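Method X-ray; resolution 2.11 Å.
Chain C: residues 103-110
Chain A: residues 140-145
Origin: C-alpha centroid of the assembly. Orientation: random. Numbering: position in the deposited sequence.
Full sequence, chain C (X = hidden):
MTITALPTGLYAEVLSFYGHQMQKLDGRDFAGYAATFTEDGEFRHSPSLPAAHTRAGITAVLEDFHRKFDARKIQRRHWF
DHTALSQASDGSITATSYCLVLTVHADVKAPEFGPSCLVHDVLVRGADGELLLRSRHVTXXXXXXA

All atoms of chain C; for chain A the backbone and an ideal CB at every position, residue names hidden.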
# COMPACT_ATOMS: atom_id res chain seq x y z
N THR C 103 -15.51 -2.58 -0.03
CA THR C 103 -16.71 -3.27 -0.49
C THR C 103 -17.27 -2.50 -1.68
O THR C 103 -17.76 -1.37 -1.52
CB THR C 103 -17.75 -3.40 0.62
OG1 THR C 103 -17.17 -4.10 1.73
CG2 THR C 103 -18.97 -4.17 0.13
N VAL C 104 -17.20 -3.09 -2.87
CA VAL C 104 -17.63 -2.44 -4.10
C VAL C 104 -18.98 -3.01 -4.50
O VAL C 104 -19.12 -4.23 -4.67
CB VAL C 104 -16.60 -2.61 -5.22
CG1 VAL C 104 -17.06 -1.89 -6.48
CG2 VAL C 104 -15.23 -2.11 -4.78
N HIS C 105 -19.97 -2.14 -4.64
CA HIS C 105 -21.32 -2.51 -5.05
C HIS C 105 -21.48 -2.32 -6.55
O HIS C 105 -20.90 -1.41 -7.14
CB HIS C 105 -22.37 -1.68 -4.31
CG HIS C 105 -22.41 -1.93 -2.83
ND1 HIS C 105 -23.27 -2.83 -2.25
CD2 HIS C 105 -21.68 -1.39 -1.82
CE1 HIS C 105 -23.08 -2.84 -0.94
NE2 HIS C 105 -22.13 -1.97 -0.66
N ALA C 106 -22.26 -3.21 -7.16
CA ALA C 106 -22.55 -3.12 -8.59
C ALA C 106 -23.08 -1.73 -8.95
O ALA C 106 -23.99 -1.21 -8.30
CB ALA C 106 -23.56 -4.19 -8.99
N ASP C 107 -22.49 -1.14 -9.99
CA ASP C 107 -22.90 0.15 -10.55
C ASP C 107 -22.71 1.30 -9.57
O ASP C 107 -23.33 2.36 -9.73
CB ASP C 107 -24.35 0.11 -11.04
CG ASP C 107 -24.58 -0.96 -12.09
OD1 ASP C 107 -23.64 -1.24 -12.88
OD2 ASP C 107 -25.69 -1.52 -12.14
N VAL C 108 -21.86 1.14 -8.56
CA VAL C 108 -21.55 2.20 -7.61
C VAL C 108 -20.05 2.42 -7.65
O VAL C 108 -19.27 1.55 -7.22
CB VAL C 108 -22.02 1.87 -6.19
CG1 VAL C 108 -21.73 3.03 -5.24
CG2 VAL C 108 -23.50 1.52 -6.18
N LYS C 109 -19.63 3.59 -8.13
CA LYS C 109 -18.21 3.83 -8.37
C LYS C 109 -17.45 3.99 -7.06
O LYS C 109 -16.32 3.50 -6.94
CB LYS C 109 -18.03 5.08 -9.24
CG LYS C 109 -16.59 5.45 -9.52
CD LYS C 109 -16.47 6.54 -10.57
CE LYS C 109 -16.99 7.87 -10.04
NZ LYS C 109 -17.97 8.50 -10.97
N ALA C 110 -18.05 4.64 -6.08
CA ALA C 110 -17.39 4.84 -4.79
C ALA C 110 -17.50 3.60 -3.93
O ALA C 110 -18.62 3.16 -3.62
CB ALA C 110 -18.00 6.04 -4.06
N UNK A 140 -13.35 -2.23 -14.13
CA UNK A 140 -13.90 -1.53 -12.98
C UNK A 140 -14.65 -2.52 -12.10
O UNK A 140 -15.48 -3.29 -12.60
CB UNK A 140 -14.82 -0.39 -13.42
N UNK A 141 -14.36 -2.50 -10.80
CA UNK A 141 -14.94 -3.47 -9.88
C UNK A 141 -16.44 -3.30 -9.75
O UNK A 141 -17.14 -4.26 -9.40
CB UNK A 141 -14.28 -3.35 -8.50
N UNK A 142 -16.96 -2.10 -10.01
CA UNK A 142 -18.40 -1.86 -9.91
C UNK A 142 -19.16 -2.18 -11.19
O UNK A 142 -20.39 -2.11 -11.20
CB UNK A 142 -18.65 -0.40 -9.53
N UNK A 143 -18.47 -2.56 -12.27
CA UNK A 143 -19.11 -2.93 -13.52
C UNK A 143 -19.15 -4.45 -13.57
O UNK A 143 -18.11 -5.11 -13.74
CB UNK A 143 -18.38 -2.34 -14.73
N UNK A 144 -20.35 -5.02 -13.44
CA UNK A 144 -20.55 -6.45 -13.42
C UNK A 144 -21.07 -6.94 -14.77
O UNK A 144 -21.76 -6.20 -15.47
CB UNK A 144 -21.52 -6.84 -12.30
N UNK A 145 -20.75 -8.19 -15.15
CA UNK A 145 -21.20 -8.76 -16.43
C UNK A 145 -22.71 -8.92 -16.53
O UNK A 145 -23.42 -8.65 -15.55
CB UNK A 145 -20.54 -10.12 -16.65

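Position 140 opens a type I turn that ends at 143, closed by the hydrogen bond from the amide N of 143 to the carbonyl O of 140 (3.1 Å). Its CA-to-CB bond points toward chain C, but nothing of the 103-110 stretch lies within 5.5 Å of the ideal CB, so this stretch sets little constraint. The deposited residue is His A140, which makes no contact here.

Position 141 has phi/psi of -66/-25, usual for the second residue of a type I turn. The ideal CB points toward chain C and sits 3.7 Å from Val C104 CG1, an apolar neighbour that suits side chains whose gamma atom turns away from the methyl; Asp, Asn, Ser or Glu would do. The residue is Asp A141. Its CB packs on the valine methyl (CB to Val C104 CG1, 3.8 Å), while its carboxylate oxygens are hydrogen-bonded elsewhere in the structure.

Position 142 is the centre of the contact. Its backbone O accepts a short, nearly straight hydrogen bond from Asp C107 N (2.6 Å, 170° at the hydrogen). The CB is hemmed in: the ideal atom is 3.1 Å from Val C108 O, which is tight, 3.4 Å from His C105 O and 3.7 Å from Val C104 CG1. Branching at CB would therefore be awkward, whereas a flat side chain leaving along the 107-109 segment could cover the backbone there; Asn, His or an aromatic would be reasonable, and a polar one could reach Lys C109 O through a water. The deposited residue is His A142, with chi1 66° (p). Lys C109 CA stands over one ring face, 3.9 Å from the ring centroid and 7° off its normal, a CH-pi contact. A water links the side chain to Lys C109: it lies 2.9 Å from His A142 ND1 and donates to Lys C109 O at 3.0 Å.

Position 143 closes the turn, and its CA-to-CB bond points away from chain C, with nothing of the 103-110 stretch within 5.5 Å of the ideal CB. Many residues would fit, and its phi/psi of -99/109 suits beta-branched ones. It is Val A143.

At position 144 the CA-to-CB bond points toward chain C, but the ideal CB is still 4.7 Å from Ala C106 CB. A small side chain would leave that methyl untouched; Leu, Met or an aromatic could reach it. The residue is Phe A144, whose CD1 comes within 3.6 Å of Ala C106 CB in an apolar contact.

Position 145 is out of reach, and phi of -64 admits proline among many others. It is Pro A145.

Chain A (140-145) HDHVFP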
# COMPACT_ATOMS: atom_id res chain seq x y z
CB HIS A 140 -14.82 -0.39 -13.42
CG HIS A 140 -14.15 0.60 -14.32
ND1 HIS A 140 -12.80 0.86 -14.28
CD2 HIS A 140 -14.66 1.40 -15.29
CE1 HIS A 140 -12.50 1.78 -15.18
NE2 HIS A 140 -13.61 2.12 -15.81
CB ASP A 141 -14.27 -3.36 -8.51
CG ASP A 141 -12.89 -3.99 -8.48
OD1 ASP A 141 -12.62 -4.88 -9.32
OD2 ASP A 141 -12.08 -3.61 -7.62
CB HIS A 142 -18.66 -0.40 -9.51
CG HIS A 142 -18.26 0.60 -10.55
ND1 HIS A 142 -16.94 0.92 -10.80
CD2 HIS A 142 -19.00 1.37 -11.38
CE1 HIS A 142 -16.89 1.84 -11.75
NE2 HIS A 142 -18.13 2.13 -12.12
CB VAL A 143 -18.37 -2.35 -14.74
CG1 VAL A 143 -19.18 -2.58 -16.00
CG2 VAL A 143 -18.12 -0.87 -14.54
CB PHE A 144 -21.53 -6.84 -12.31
CG PHE A 144 -20.93 -6.83 -10.94
CD1 PHE A 144 -20.52 -5.64 -10.36
CD2 PHE A 144 -20.78 -8.01 -10.22
CE1 PHE A 144 -19.96 -5.63 -9.09
CE2 PHE A 144 -20.23 -8.00 -8.95
CZ PHE A 144 -19.82 -6.81 -8.39
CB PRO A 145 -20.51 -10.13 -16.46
CG PRO A 145 -19.36 -10.01 -15.51
CD PRO A 145 -19.85 -9.10 -14.43
O HOH W 1 -15.37 1.01 -8.31
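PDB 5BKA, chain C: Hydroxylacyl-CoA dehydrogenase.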